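Local coordinates for protein ATP:cob(I)alamin adenosyltransferase, putative (Burkholderia thailandensis, PDB 2ZHZ) that probably transfers the adenosyl group of ATP to cobalamin to form adenosylcobalamin, working as a homotrimer of helix bundles that binds ATP and magnesium, at residues E41-I46 / A64-L69; V123-C128 / L158-A163; G37-L42 / R129-S134. One frame throughout, in Å; residues are numbered along the deposited sequence.

Contact 1 (E41-I46 / A64-L69)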
loop_
_atom_site.group_PDB
_atom_site.type_symbol
_atom_site.label_atom_id
_atom_site.label_comp_id
_atom_site.label_asym_id
_atom_site.label_seq_id
_atom_site.Cartn_x
_atom_site.Cartn_y
_atom_site.Cartn_z
ATOM N N GLU B 41 -0.401 -0.976 -7.887
ATOM C CA GLU B 41 -0.899 -0.638 -6.554
ATOM C C GLU B 41 -1.109 0.873 -6.451
ATOM O O GLU B 41 -2.092 1.340 -5.872
ATOM C CB GLU B 41 0.083 -1.109 -5.473
ATOM C CG GLU B 41 -0.514 -1.077 -4.064
ATOM C CD GLU B 41 0.440 -1.599 -3.000
ATOM O OE1 GLU B 41 1.322 -2.413 -3.335
ATOM O OE2 GLU B 41 0.293 -1.207 -1.824
ATOM N N LEU B 42 -0.178 1.638 -7.010
ATOM C CA LEU B 42 -0.299 3.092 -7.005
ATOM C C LEU B 42 -1.544 3.504 -7.781
ATOM O O LEU B 42 -2.324 4.337 -7.326
ATOM C CB LEU B 42 0.918 3.744 -7.660
ATOM C CG LEU B 42 0.760 5.230 -8.015
ATOM C CD1 LEU B 42 0.519 6.054 -6.747
ATOM C CD2 LEU B 42 2.012 5.719 -8.734
ATOM N N ASN B 43 -1.725 2.923 -8.960
ATOM C CA ASN B 43 -2.882 3.263 -9.778
ATOM C C ASN B 43 -4.180 2.953 -9.035
ATOM O O ASN B 43 -5.168 3.685 -9.153
ATOM C CB ASN B 43 -2.831 2.511 -11.113
ATOM C CG ASN B 43 -3.585 3.237 -12.215
ATOM O OD1 ASN B 43 -3.932 4.410 -12.072
ATOM N ND2 ASN B 43 -3.820 2.550 -13.326
ATOM N N SER B 44 -4.172 1.881 -8.252
ATOM C CA SER B 44 -5.353 1.492 -7.491
ATOM C C SER B 44 -5.652 2.472 -6.364
ATOM O O SER B 44 -6.817 2.778 -6.103
ATOM C CB SER B 44 -5.182 0.077 -6.934
ATOM O OG SER B 44 -5.139 -0.861 -8.003
ATOM N N GLN B 45 -4.611 2.964 -5.693
ATOM C CA GLN B 45 -4.823 3.934 -4.621
ATOM C C GLN B 45 -5.395 5.222 -5.220
ATOM O O GLN B 45 -6.228 5.887 -4.600
ATOM C CB GLN B 45 -3.510 4.223 -3.885
ATOM C CG GLN B 45 -3.106 3.143 -2.877
ATOM C CD GLN B 45 -4.051 3.058 -1.681
ATOM O OE1 GLN B 45 -4.937 3.890 -1.517
ATOM N NE2 GLN B 45 -3.851 2.049 -0.836
ATOM N N ILE B 46 -4.953 5.571 -6.427
ATOM C CA ILE B 46 -5.469 6.766 -7.084
ATOM C C ILE B 46 -6.951 6.543 -7.387
ATOM O O ILE B 46 -7.754 7.480 -7.359
ATOM C CB ILE B 46 -4.685 7.075 -8.378
ATOM C CG1 ILE B 46 -3.298 7.610 -8.004
ATOM C CG2 ILE B 46 -5.443 8.104 -9.234
ATOM C CD1 ILE B 46 -2.370 7.829 -9.178
ATOM N N ALA B 64 -6.476 11.209 -15.911
ATOM C CA ALA B 64 -5.512 11.122 -16.998
ATOM C C ALA B 64 -4.270 10.378 -16.530
ATOM O O ALA B 64 -3.653 9.628 -17.291
ATOM C CB ALA B 64 -5.130 12.516 -17.471
ATOM N N ILE B 65 -3.901 10.596 -15.273
ATOM C CA ILE B 65 -2.729 9.948 -14.706
ATOM C C ILE B 65 -2.906 8.434 -14.648
ATOM O O ILE B 65 -1.946 7.694 -14.847
ATOM C CB ILE B 65 -2.413 10.526 -13.305
ATOM C CG1 ILE B 65 -1.878 11.954 -13.468
ATOM C CG2 ILE B 65 -1.403 9.639 -12.565
ATOM C CD1 ILE B 65 -1.795 12.755 -12.177
ATOM N N GLN B 66 -4.126 7.970 -14.388
ATOM C CA GLN B 66 -4.373 6.530 -14.342
ATOM C C GLN B 66 -4.046 5.908 -15.697
ATOM O O GLN B 66 -3.534 4.786 -15.778
ATOM C CB GLN B 66 -5.834 6.228 -13.992
ATOM C CG GLN B 66 -6.198 6.482 -12.537
ATOM C CD GLN B 66 -7.406 5.678 -12.099
ATOM O OE1 GLN B 66 -8.518 5.876 -12.599
ATOM N NE2 GLN B 66 -7.192 4.751 -11.163
ATOM N N HIS B 67 -4.357 6.640 -16.762
ATOM C CA HIS B 67 -4.081 6.174 -18.116
ATOM C C HIS B 67 -2.571 6.131 -18.328
ATOM O O HIS B 67 -2.051 5.188 -18.921
ATOM C CB HIS B 67 -4.738 7.108 -19.135
ATOM C CG HIS B 67 -6.233 7.083 -19.091
ATOM N ND1 HIS B 67 -6.976 6.040 -19.603
ATOM C CD2 HIS B 67 -7.124 7.962 -18.575
ATOM C CE1 HIS B 67 -8.260 6.280 -19.404
ATOM N NE2 HIS B 67 -8.377 7.439 -18.781
ATOM N N ASP B 68 -1.875 7.150 -17.831
ATOM C CA ASP B 68 -0.417 7.216 -17.945
ATOM C C ASP B 68 0.206 6.020 -17.231
ATOM O O ASP B 68 1.140 5.387 -17.734
ATOM C CB ASP B 68 0.146 8.477 -17.277
ATOM C CG ASP B 68 -0.203 9.758 -18.011
ATOM O OD1 ASP B 68 -0.738 9.701 -19.138
ATOM O OD2 ASP B 68 0.080 10.833 -17.442
ATOM N N LEU B 69 -0.299 5.740 -16.033
ATOM C CA LEU B 69 0.212 4.640 -15.227
ATOM C C LEU B 69 -0.057 3.294 -15.878
ATOM O O LEU B 69 0.728 2.355 -15.732
ATOM C CB LEU B 69 -0.393 4.696 -13.819
ATOM C CG LEU B 69 0.089 5.897 -12.999
ATOM C CD1 LEU B 69 -0.534 5.850 -11.605
ATOM C CD2 LEU B 69 1.616 5.877 -12.896
#
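The amide planes of Asn43 and Gln66 stand 77° apart where segments 41-46 and 64-69 of helices 31-50 and 56-77 run nearly antiparallel, their axes 9.8 Å apart. Over one face of the Asn43 amide lies Leu69 CB, while Gln66 lays its own backbone and chain beside the amide oxygen: Asn43 OD1 comes within 3.1 Å of Gln66 CG. CG of Asn43 is anti to its backbone N (chi1 -154°), which swings the amide across into the gap between the helices. Gln66 answers with an extended chain crossing that of Asn43 at about a right angle. Its NE2 gives a hydrogen bond to the backbone Asn43 O at 3.0 Å, bent to 143° at the hydrogen, with the acceptor in the plane of the Gln66 amide. Two weak bonds add to it, from Gln66 NE2 to Asn43 OD1 (3.4 Å) and from Asn43 ND2 to the backbone Gln66 O (3.3 Å). Gln66 NE2 has its main hydrogen bond outside the helix pair, to Pro112 O of the second subunit.

Beside the amides the interface turns apolar. Ile46 and Leu69 meet tip to tip, CD1 to CD1 at 3.6 Å; Ile65 CG2 touches the same Ile46 methyl, and Leu42 crosses Leu69 at about a right angle, CD2 to CD1 at 3.8 Å. Branched aliphatic chains suit this side because it faces the interior of the bundle: Leu42 also packs on Cys128 and Leu155, and Leu69 on Tyr151.

Neutral amides, able both to donate and to accept, can pair across two helices without burying a net charge. Here that chemistry joins helix to helix and, through the same Gln66 nitrogen, subunit to subunit, while the leucines and isoleucines pack the buried side with aliphatic groups.

Contact 2 (V123-C128 / L158-A163)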
loop_
_atom_site.group_PDB
_atom_site.type_symbol
_atom_site.label_atom_id
_atom_site.label_comp_id
_atom_site.label_asym_id
_atom_site.label_seq_id
_atom_site.Cartn_x
_atom_site.Cartn_y
_atom_site.Cartn_z
ATOM N N VAL B 123 -1.249 9.219 0.733
ATOM C CA VAL B 123 -1.003 7.782 0.679
ATOM C C VAL B 123 -0.557 7.478 -0.755
ATOM O O VAL B 123 0.396 6.730 -0.971
ATOM C CB VAL B 123 -2.272 6.966 1.021
ATOM C CG1 VAL B 123 -2.093 5.507 0.587
ATOM C CG2 VAL B 123 -2.537 7.029 2.533
ATOM N N CYS B 124 -1.239 8.071 -1.733
ATOM C CA CYS B 124 -0.872 7.862 -3.133
ATOM C C CYS B 124 0.574 8.307 -3.345
ATOM O O CYS B 124 1.350 7.630 -4.019
ATOM C CB CYS B 124 -1.796 8.657 -4.069
ATOM S SG CYS B 124 -3.491 8.039 -4.144
ATOM N N ARG B 125 0.926 9.448 -2.759
ATOM C CA ARG B 125 2.273 9.993 -2.863
ATOM C C ARG B 125 3.317 8.991 -2.367
ATOM O O ARG B 125 4.309 8.730 -3.051
ATOM C CB ARG B 125 2.371 11.298 -2.059
ATOM C CG ARG B 125 3.772 11.902 -1.954
ATOM C CD ARG B 125 3.753 13.131 -1.049
ATOM N NE ARG B 125 3.342 12.784 0.312
ATOM C CZ ARG B 125 4.140 12.216 1.210
ATOM N NH1 ARG B 125 5.401 11.934 0.897
ATOM N NH2 ARG B 125 3.678 11.914 2.416
ATOM N N THR B 126 3.089 8.415 -1.187
ATOM C CA THR B 126 4.042 7.457 -0.638
ATOM C C THR B 126 4.087 6.142 -1.416
ATOM O O THR B 126 5.148 5.536 -1.536
ATOM C CB THR B 126 3.764 7.159 0.855
ATOM O OG1 THR B 126 2.454 6.595 1.005
ATOM C CG2 THR B 126 3.868 8.432 1.670
ATOM N N VAL B 127 2.953 5.689 -1.941
ATOM C CA VAL B 127 2.970 4.455 -2.715
ATOM C C VAL B 127 3.680 4.752 -4.039
ATOM O O VAL B 127 4.370 3.895 -4.595
ATOM C CB VAL B 127 1.543 3.926 -2.982
ATOM C CG1 VAL B 127 1.602 2.688 -3.878
ATOM C CG2 VAL B 127 0.860 3.582 -1.647
ATOM N N CYS B 128 3.527 5.978 -4.532
ATOM C CA CYS B 128 4.187 6.366 -5.778
ATOM C C CYS B 128 5.700 6.327 -5.580
ATOM O O CYS B 128 6.439 5.849 -6.446
ATOM C CB CYS B 128 3.764 7.777 -6.201
ATOM S SG CYS B 128 4.563 8.359 -7.725
ATOM N N LEU B 158 3.690 15.984 -7.585
ATOM C CA LEU B 158 2.348 16.460 -7.917
ATOM C C LEU B 158 1.296 15.968 -6.920
ATOM O O LEU B 158 0.340 16.682 -6.612
ATOM C CB LEU B 158 1.956 16.020 -9.335
ATOM C CG LEU B 158 0.556 16.442 -9.793
ATOM C CD1 LEU B 158 0.422 17.961 -9.696
ATOM C CD2 LEU B 158 0.318 15.976 -11.227
ATOM N N LEU B 159 1.462 14.747 -6.423
ATOM C CA LEU B 159 0.514 14.212 -5.455
ATOM C C LEU B 159 0.606 15.012 -4.151
ATOM O O LEU B 159 -0.401 15.245 -3.477
ATOM C CB LEU B 159 0.784 12.719 -5.229
ATOM C CG LEU B 159 0.302 11.867 -6.414
ATOM C CD1 LEU B 159 0.831 10.447 -6.308
ATOM C CD2 LEU B 159 -1.233 11.879 -6.449
ATOM N N PHE B 160 1.817 15.441 -3.806
ATOM C CA PHE B 160 2.026 16.254 -2.612
ATOM C C PHE B 160 1.291 17.581 -2.830
ATOM O O PHE B 160 0.557 18.057 -1.967
ATOM C CB PHE B 160 3.518 16.531 -2.422
ATOM C CG PHE B 160 3.831 17.434 -1.260
ATOM C CD1 PHE B 160 3.917 16.928 0.034
ATOM C CD2 PHE B 160 4.059 18.794 -1.464
ATOM C CE1 PHE B 160 4.230 17.762 1.113
ATOM C CE2 PHE B 160 4.372 19.638 -0.399
ATOM C CZ PHE B 160 4.459 19.121 0.895
ATOM N N VAL B 161 1.496 18.168 -4.004
ATOM C CA VAL B 161 0.867 19.440 -4.345
ATOM C C VAL B 161 -0.651 19.334 -4.375
ATOM O O VAL B 161 -1.349 20.215 -3.878
ATOM C CB VAL B 161 1.379 19.954 -5.705
ATOM C CG1 VAL B 161 0.652 21.242 -6.094
ATOM C CG2 VAL B 161 2.872 20.206 -5.617
ATOM N N LEU B 162 -1.168 18.248 -4.945
ATOM C CA LEU B 162 -2.608 18.066 -5.014
ATOM C C LEU B 162 -3.204 17.871 -3.629
ATOM O O LEU B 162 -4.356 18.230 -3.392
ATOM C CB LEU B 162 -2.962 16.884 -5.920
ATOM C CG LEU B 162 -2.698 17.085 -7.415
ATOM C CD1 LEU B 162 -3.149 15.846 -8.166
ATOM C CD2 LEU B 162 -3.453 18.319 -7.931
ATOM N N ALA B 163 -2.427 17.304 -2.709
ATOM C CA ALA B 163 -2.920 17.120 -1.346
ATOM C C ALA B 163 -3.181 18.506 -0.740
ATOM O O ALA B 163 -4.191 18.720 -0.073
ATOM C CB ALA B 163 -1.894 16.353 -0.504
#
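Helices 116-141 and 147-169 form an antiparallel helical hairpin in the helix bundle of this PduO-type adenosyltransferase, and Arg125 meets Leu159 and Phe160 across it. The axes of 123-128 and 158-163 pass 8.6 Å apart at 172°, a close approach that the small side chains of Cys124 and Cys128, one turn apart, suit. Leu159 packs against them: its CD1 rests 3.7 Å from the backbone Cys124 C and 4.0 Å from Cys128 CB, while its CD2 lies 4.0 Å from Cys124 CB. Leucine suits the position because CD1 reaches both cysteines and CD2 adds a second contact to Cys124, and Leu159 CB packs 3.8 Å from Arg125 CB. The same cysteines also touch helix 31-50, Cys124 through Ile46 and Cys128 through Leu42, so they join this hairpin to a third helix by largely apolar packing.

Arg125 uses its aliphatic part here and spends its charge elsewhere. A bend at chi3 (62°) turns the guanidinium back from helix 147-169; NE is hydrogen-bonded to His122 ND1, and NH1 forms a salt bridge with Asp40 of the third subunit. Arg125 and Phe160 run side by side in the same direction, the guanidinium and ring planes 87° apart. Arg125 CD, 3.7 Å from Phe160 CB, sits in the plane of the phenyl ring at its edge.

Contact 3 (G37-L42 / R129-S134); sequences GDVDEL and RRAERS. With ATP (adenosine-5'-triphosphate), chain H.
Arg130 and Glu41 carry the tight, charged part of this contact between antiparallel helices. The guanidinium grips the carboxylate end-on, NH1 to Glu41 OE1 at 3.0 Å (172° at the hydrogen) and NH2 to Glu41 OE2 at 2.7 Å. Both oxygens lie in the guanidinium plane, yet both are met from above the carboxylate plane, the two planes being 51° apart. Glu41 is extended and Arg130 bent at chi2 and chi3; the two side chains cross at about a right angle and meet at their ends. Asp38 OD1 adds a second salt bridge to Arg130 NH1 at 3.2 Å, and Asp38 OD2 lies 2.8 Å from Ser134 OG. Arginine can serve two acids at once; Ala131, small enough for the close backbones, sets its CB 3.8 Å from Asp38 CB.

Toward 129-134 the packing is looser at Val39, whose CG2 stays 4.4 Å from Ala131 CB. On the side of helix 116-141 turned from Asp38, partly exposed Arg129 lays its guanidinium over one face of the adenine, and its NH2 bonds ATP O1A. ATP N6 donates to Arg129 O (2.9 Å) and Glu132 OE1, and Arg133 NH1 donates to ATP N1. Residues of the third subunit, among them Thr18 and Lys28, also bind this ATP, making the site intersubunit.

Arg130 NE salt-bridges Glu41 of the third subunit, and Glu41 OE1 in turn meets Arg130 of the second, consistent with a closed ring of charges in the trimer. Within the chain, Val39 packs on Leu72 and Leu76 of helix 56-77, while Glu132 touches Val152 and Asn153 of helix 147-169.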
loop_
_atom_site.group_PDB
_atom_site.type_symbol
_atom_site.label_atom_id
_atom_site.label_comp_id
_atom_site.label_asym_id
_atom_site.label_seq_id
_atom_site.Cartn_x
_atom_site.Cartn_y
_atom_site.Cartn_z
ATOM N N GLY B 37 4.019 -4.365 -10.288
ATOM C CA GLY B 37 3.064 -4.467 -9.196
ATOM C C GLY B 37 2.871 -3.178 -8.418
ATOM O O GLY B 37 1.737 -2.784 -8.129
ATOM N N ASP B 38 3.972 -2.522 -8.068
ATOM C CA ASP B 38 3.898 -1.273 -7.319
ATOM C C ASP B 38 3.207 -0.181 -8.129
ATOM O O ASP B 38 2.502 0.653 -7.571
ATOM C CB ASP B 38 5.287 -0.800 -6.903
ATOM C CG ASP B 38 5.872 -1.618 -5.765
ATOM O OD1 ASP B 38 5.096 -2.256 -5.017
ATOM O OD2 ASP B 38 7.112 -1.608 -5.612
ATOM N N VAL B 39 3.414 -0.183 -9.444
ATOM C CA VAL B 39 2.768 0.810 -10.300
ATOM C C VAL B 39 1.260 0.558 -10.291
ATOM O O VAL B 39 0.463 1.496 -10.231
ATOM C CB VAL B 39 3.313 0.734 -11.750
ATOM C CG1 VAL B 39 2.467 1.607 -12.692
ATOM C CG2 VAL B 39 4.757 1.207 -11.768
ATOM N N ASP B 40 0.883 -0.717 -10.335
ATOM C CA ASP B 40 -0.517 -1.139 -10.321
ATOM C C ASP B 40 -1.139 -0.747 -8.971
ATOM O O ASP B 40 -2.262 -0.240 -8.914
ATOM C CB ASP B 40 -0.584 -2.662 -10.516
ATOM C CG ASP B 40 -2.001 -3.183 -10.739
ATOM O OD1 ASP B 40 -2.191 -4.415 -10.619
ATOM O OD2 ASP B 40 -2.919 -2.389 -11.039
ATOM N N GLU B 41 -0.401 -0.976 -7.887
ATOM C CA GLU B 41 -0.899 -0.638 -6.554
ATOM C C GLU B 41 -1.109 0.873 -6.451
ATOM O O GLU B 41 -2.092 1.340 -5.872
ATOM C CB GLU B 41 0.083 -1.109 -5.473
ATOM C CG GLU B 41 -0.514 -1.077 -4.064
ATOM C CD GLU B 41 0.440 -1.599 -3.000
ATOM O OE1 GLU B 41 1.322 -2.413 -3.335
ATOM O OE2 GLU B 41 0.293 -1.207 -1.824
ATOM N N LEU B 42 -0.178 1.638 -7.010
ATOM C CA LEU B 42 -0.299 3.092 -7.005
ATOM C C LEU B 42 -1.544 3.504 -7.781
ATOM O O LEU B 42 -2.324 4.337 -7.326
ATOM C CB LEU B 42 0.918 3.744 -7.660
ATOM C CG LEU B 42 0.760 5.230 -8.015
ATOM C CD1 LEU B 42 0.519 6.054 -6.747
ATOM C CD2 LEU B 42 2.012 5.719 -8.734
ATOM N N ARG B 129 6.159 6.828 -4.438
ATOM C CA ARG B 129 7.591 6.844 -4.143
ATOM C C ARG B 129 8.130 5.426 -3.964
ATOM O O ARG B 129 9.303 5.160 -4.242
ATOM C CB ARG B 129 7.855 7.704 -2.906
ATOM C CG ARG B 129 7.606 9.182 -3.180
ATOM C CD ARG B 129 7.370 9.974 -1.912
ATOM N NE ARG B 129 8.603 10.280 -1.199
ATOM C CZ ARG B 129 9.503 11.163 -1.622
ATOM N NH1 ARG B 129 10.592 11.388 -0.910
ATOM N NH2 ARG B 129 9.312 11.821 -2.762
ATOM N N ARG B 130 7.267 4.522 -3.501
ATOM C CA ARG B 130 7.640 3.122 -3.338
ATOM C C ARG B 130 7.828 2.539 -4.750
ATOM O O ARG B 130 8.764 1.777 -5.003
ATOM C CB ARG B 130 6.540 2.368 -2.566
ATOM C CG ARG B 130 6.673 0.844 -2.559
ATOM C CD ARG B 130 6.152 0.222 -1.250
ATOM N NE ARG B 130 4.752 0.523 -0.924
ATOM C CZ ARG B 130 3.690 -0.077 -1.463
ATOM N NH1 ARG B 130 3.837 -1.021 -2.384
ATOM N NH2 ARG B 130 2.470 0.236 -1.046
ATOM N N ALA B 131 6.945 2.912 -5.674
ATOM C CA ALA B 131 7.055 2.434 -7.051
ATOM C C ALA B 131 8.335 2.976 -7.683
ATOM O O ALA B 131 8.982 2.293 -8.480
ATOM C CB ALA B 131 5.838 2.866 -7.871
ATOM N N GLU B 132 8.704 4.205 -7.329
ATOM C CA GLU B 132 9.920 4.787 -7.875
ATOM C C GLU B 132 11.126 3.959 -7.446
ATOM O O GLU B 132 12.022 3.694 -8.244
ATOM C CB GLU B 132 10.103 6.241 -7.414
ATOM C CG GLU B 132 11.402 6.859 -7.924
ATOM C CD GLU B 132 11.558 8.323 -7.560
ATOM O OE1 GLU B 132 10.975 8.755 -6.541
ATOM O OE2 GLU B 132 12.287 9.037 -8.283
ATOM N N ARG B 133 11.147 3.535 -6.185
ATOM C CA ARG B 133 12.264 2.731 -5.696
ATOM C C ARG B 133 12.366 1.393 -6.429
ATOM O O ARG B 133 13.460 0.964 -6.784
ATOM C CB ARG B 133 12.147 2.506 -4.181
ATOM C CG ARG B 133 12.179 3.807 -3.376
ATOM C CD ARG B 133 12.402 3.558 -1.884
ATOM N NE ARG B 133 11.334 2.775 -1.260
ATOM C CZ ARG B 133 10.164 3.264 -0.856
ATOM N NH1 ARG B 133 9.881 4.550 -1.002
ATOM N NH2 ARG B 133 9.278 2.457 -0.285
ATOM N N SER B 134 11.233 0.740 -6.674
ATOM C CA SER B 134 11.258 -0.542 -7.373
ATOM C C SER B 134 11.598 -0.379 -8.857
ATOM O O SER B 134 12.181 -1.274 -9.469
ATOM C CB SER B 134 9.924 -1.287 -7.189
ATOM O OG SER B 134 8.816 -0.518 -7.610
HETATM P PG ATP H . 13.677 15.670 -6.911
HETATM O O1G ATP H . 14.133 14.908 -8.120
HETATM O O2G ATP H . 13.843 17.155 -7.057
HETATM O O3G ATP H . 12.251 15.340 -6.568
HETATM P PB ATP H . 14.724 13.756 -5.041
HETATM O O1B ATP H . 13.849 12.809 -5.810
HETATM O O2B ATP H . 16.185 13.406 -4.895
HETATM O O3B ATP H . 14.605 15.254 -5.651
HETATM P PA ATP H . 12.596 14.384 -3.145
HETATM O O1A ATP H . 11.627 13.622 -3.980
HETATM O O2A ATP H . 12.503 15.888 -3.074
HETATM O O3A ATP H . 14.135 13.977 -3.541
HETATM O "O5'" ATP H . 12.484 13.787 -1.655
HETATM C "C5'" ATP H . 13.053 14.476 -0.546
HETATM C "C4'" ATP H . 13.767 13.500 0.383
HETATM O "O4'" ATP H . 13.117 12.205 0.433
HETATM C "C3'" ATP H . 15.222 13.277 -0.020
HETATM O "O3'" ATP H . 16.096 13.843 0.965
HETATM C "C2'" ATP H . 15.374 11.770 -0.176
HETATM O "O2'" ATP H . 16.363 11.288 0.744
HETATM C "C1'" ATP H . 14.019 11.145 0.105
HETATM N N9 ATP H . 13.472 10.405 -1.089
HETATM C C8 ATP H . 13.590 10.761 -2.398
HETATM N N7 ATP H . 12.972 9.878 -3.218
HETATM C C5 ATP H . 12.437 8.923 -2.439
HETATM C C6 ATP H . 11.637 7.677 -2.652
HETATM N N6 ATP H . 11.288 7.289 -3.898
HETATM N N1 ATP H . 11.268 6.944 -1.546
HETATM C C2 ATP H . 11.610 7.321 -0.272
HETATM N N3 ATP H . 12.337 8.447 -0.011
HETATM C C4 ATP H . 12.769 9.271 -1.032
#

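Overall arrangement
All three contacts are buried and antiparallel, and together they tie four helices into one bundle. Contacts 1 and 3 share helix 31-50 and both Glu41 and Leu42; contacts 2 and 3 share helix 116-141. Leu42, in the segments of contacts 1 and 3, packs on Leu69 in contact 1 and also lies against Cys124 and Cys128 of contact 2. Chemistry follows place: contact 2 is mainly apolar within the chain, with the charge of Arg125 turned to the third subunit, contact 1 mixes aliphatic packing with neutral amides beside the second subunit, and contact 3, touching both neighbours, relies on salt bridges. Contact 3 alone includes residues that bind ATP directly.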